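Local coordinates for kelch domain-containing protein (Colletotrichum graminicola M1.001, PDB 5C86), which is a copper-dependent fungal alcohol oxidase of the galactose oxidase and glyoxal oxidase family (AA5), probably oxidising primary alcohols to aldehydes, at residues A[220-225]-A[243-248]. Numbering follows the deposited sequence.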
ATOM      1  N   ASP A 220      -0.982   8.649  19.662  1.00 14.50           N
ATOM      2  CA  ASP A 220       0.039   8.272  18.709  1.00 14.78           C
ATOM      3  C   ASP A 220      -0.095   6.743  18.410  1.00 14.44           C
ATOM      4  O   ASP A 220      -0.414   5.920  19.296  1.00 12.93           O
ATOM      5  CB  ASP A 220       1.395   8.470  19.312  1.00 15.73           C
ATOM      6  CG  ASP A 220       1.777   9.940  19.448  1.00 16.76           C
ATOM      7  OD1 ASP A 220       1.161  10.849  18.849  1.00 17.93           O
ATOM      8  OD2 ASP A 220       2.824  10.187  20.104  1.00 18.57           O
ATOM      9  N   SER A 221       0.092   6.381  17.108  1.00 12.59           N
ATOM     10  CA  SER A 221      -0.358   5.071  16.630  1.00 12.60           C
ATOM     11  C   SER A 221       0.660   4.515  15.638  1.00 11.02           C
ATOM     12  O   SER A 221       0.337   4.150  14.511  1.00 11.27           O
ATOM     13  CB  SER A 221      -1.699   5.257  15.901  1.00 13.30           C
ATOM     14  OG  SER A 221      -2.752   5.577  16.789  1.00 12.75           O
ATOM     15  N   MET A 222       1.870   4.263  16.128  1.00 11.24           N
ATOM     16  CA  MET A 222       2.924   3.742  15.296  1.00 10.96           C
ATOM     17  C   MET A 222       2.536   2.358  14.805  1.00 11.39           C
ATOM     18  O   MET A 222       2.065   1.552  15.599  1.00 11.84           O
ATOM     19  CB  MET A 222       4.210   3.647  16.082  1.00 12.63           C
ATOM     20  CG  MET A 222       5.406   3.091  15.284  1.00 12.93           C
ATOM     21  SD  MET A 222       5.849   3.983  13.781  1.00 13.73           S
ATOM     22  CE  MET A 222       6.496   5.502  14.430  1.00 14.41           C
ATOM     23  N   CYS A 223       2.727   2.131  13.507  1.00 11.52           N
ATOM     24  CA  CYS A 223       2.404   0.868  12.844  1.00 12.26           C
ATOM     25  C   CYS A 223       0.963   0.494  12.992  1.00 13.06           C
ATOM     26  O   CYS A 223       0.605  -0.686  12.984  1.00 13.06           O
ATOM     27  CB  CYS A 223       3.338  -0.258  13.254  1.00 13.09           C
ATOM     28  SG  CYS A 223       5.069   0.174  12.785  1.00 15.88           S
ATOM     29  N   GLY A 224       0.122   1.553  13.140  1.00 11.67           N
ATOM     30  CA  GLY A 224      -1.282   1.521  12.717  1.00 12.41           C
ATOM     31  C   GLY A 224      -1.292   1.523  11.213  1.00 13.51           C
ATOM     32  O   GLY A 224      -0.241   1.597  10.587  1.00 14.59           O
ATOM     33  N   VAL A 225      -2.459   1.360  10.626  1.00 11.22           N
ATOM     34  CA  VAL A 225      -2.622   1.279   9.177  1.00 11.54           C
ATOM     35  C   VAL A 225      -3.584   2.339   8.700  1.00 10.55           C
ATOM     36  O   VAL A 225      -4.471   2.810   9.452  1.00 12.73           O
ATOM     37  CB  VAL A 225      -3.071  -0.100   8.743  1.00 13.61           C
ATOM     38  CG1 VAL A 225      -1.991  -1.123   8.975  1.00 15.70           C
ATOM     39  CG2 VAL A 225      -4.336  -0.549   9.408  1.00 14.61           C
ATOM     40  N   LYS A 243       1.332   3.575  21.064  1.00 14.01           N
ATOM     41  CA  LYS A 243       1.972   4.844  21.476  1.00 15.33           C
ATOM     42  C   LYS A 243       3.472   4.871  21.346  1.00 13.73           C
ATOM     43  O   LYS A 243       4.080   5.916  21.379  1.00 15.58           O
ATOM     44  CB  LYS A 243       1.592   5.183  22.919  1.00 19.02           C
ATOM     45  CG  LYS A 243       0.195   5.585  23.154  1.00 21.73           C
ATOM     46  CD  LYS A 243      -0.005   5.928  24.659  0.80 23.65           C
ATOM     47  CE  LYS A 243      -0.298   4.697  25.473  0.70 25.56           C
ATOM     48  NZ  LYS A 243      -0.315   5.092  26.916  0.55 29.26           N
ATOM     49  N   GLY A 244       4.078   3.722  21.077  1.00 12.48           N
ATOM     50  CA  GLY A 244       5.443   3.592  20.694  1.00 13.67           C
ATOM     51  C   GLY A 244       5.635   2.459  19.731  1.00 13.84           C
ATOM     52  O   GLY A 244       4.761   1.618  19.606  1.00 15.27           O
ATOM     53  N   TYR A 245       6.802   2.417  19.134  1.00 13.51           N
ATOM     54  CA  TYR A 245       7.141   1.324  18.188  1.00 14.93           C
ATOM     55  C   TYR A 245       6.999  -0.038  18.829  1.00 14.11           C
ATOM     56  O   TYR A 245       6.519  -1.002  18.225  1.00 14.39           O
ATOM     57  CB  TYR A 245       8.534   1.549  17.593  1.00 14.32           C
ATOM     58  CG  TYR A 245       8.773   0.971  16.228  1.00 14.96           C
ATOM     59  CD1 TYR A 245       8.947  -0.401  16.004  1.00 15.47           C
ATOM     60  CD2 TYR A 245       8.827   1.780  15.145  1.00 13.65           C
ATOM     61  CE1 TYR A 245       9.101  -0.883  14.701  1.00 16.01           C
ATOM     62  CE2 TYR A 245       9.015   1.338  13.876  1.00 14.05           C
ATOM     63  CZ  TYR A 245       9.140   0.001  13.623  1.00 13.44           C
ATOM     64  OH  TYR A 245       9.320  -0.499  12.368  1.00 13.49           O
ATOM     65  N   THR A 246       7.429  -0.134  20.095  1.00 14.51           N
ATOM     66  CA  THR A 246       7.298  -1.345  20.876  1.00 13.58           C
ATOM     67  C   THR A 246       6.968  -0.972  22.288  1.00 14.73           C
ATOM     68  O   THR A 246       7.080   0.190  22.727  1.00 15.21           O
ATOM     69  CB  THR A 246       8.604  -2.187  20.921  1.00 14.47           C
ATOM     70  OG1 THR A 246       9.631  -1.422  21.563  1.00 15.39           O
ATOM     71  CG2 THR A 246       9.046  -2.604  19.561  1.00 14.88           C
ATOM     72  N   GLY A 247       6.552  -1.975  22.983  1.00 14.32           N
ATOM     73  CA  GLY A 247       6.386  -1.869  24.435  1.00 16.48           C
ATOM     74  C   GLY A 247       5.014  -1.517  24.962  1.00 17.43           C
ATOM     75  O   GLY A 247       4.783  -1.587  26.183  1.00 18.55           O
ATOM     76  N   TYR A 248       4.098  -1.153  24.097  1.00 16.02           N
ATOM     77  CA  TYR A 248       2.738  -0.830  24.486  1.00 15.68           C
ATOM     78  C   TYR A 248       1.755  -1.769  23.852  1.00 15.61           C
ATOM     79  O   TYR A 248       2.024  -2.391  22.842  1.00 14.86           O
ATOM     80  CB  TYR A 248       2.406   0.556  23.967  1.00 17.35           C
ATOM     81  CG  TYR A 248       3.206   1.653  24.601  1.00 20.58           C
ATOM     82  CD1 TYR A 248       2.766   2.221  25.798  1.00 24.29           C
ATOM     83  CD2 TYR A 248       4.387   2.050  24.082  1.00 22.81           C
ATOM     84  CE1 TYR A 248       3.507   3.228  26.407  1.00 25.30           C
ATOM     85  CE2 TYR A 248       5.130   3.067  24.659  1.00 24.96           C
ATOM     86  CZ  TYR A 248       4.686   3.611  25.833  1.00 26.82           C
ATOM     87  OH  TYR A 248       5.424   4.600  26.408  1.00 37.32           O
TER
HETATM   88  O   HOH W   1       3.919   8.398  21.710  1.00 24.70           O
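Two sulfurs lie against the Tyr245 ring, each in its own way. Cys223 SG sits over one face, 4.5 Å from the ring centroid and 23° off the normal, shifted toward the rim so that CZ is its nearest ring atom. Met222 SD comes in obliquely, 4.8 Å from the same centroid, a Met-aromatic contact close to CD2 and CE2. The anti first torsion of Met222 (chi1 180°) puts its CG 3.7 Å from Tyr245 CD2, and the chain then bends at chi2 and chi3; its CB rests against the Gly244 carbonyl. A type II turn from Ser221 to Gly224 has Met222 and Cys223 at its two central positions, both CB atoms pointing toward 243-248.

Both segments lie in loops of the Kelch beta-propeller: one leads into strand 225-230, an outermost strand of a four-stranded antiparallel blade, and the other links that blade's strands 235-239 and 254-258. The Tyr245 side chain lies about 3 Å from that of Tyr120 and about 4 Å from that of His423 (nearest atoms), copper ligands whose metal is absent here, and its hydroxyl hydrogen-bonds to Tyr334 and His178.

Polar contact is indirect. A water donates to Asp220 OD2 (2.6 Å) and Lys243 O (2.5 Å), while the backbone N of Lys196 bonds to OD1 and that of Gln170 to OD2. Lys243 CA makes a CH···O contact of 3.4 Å to Asp220 O.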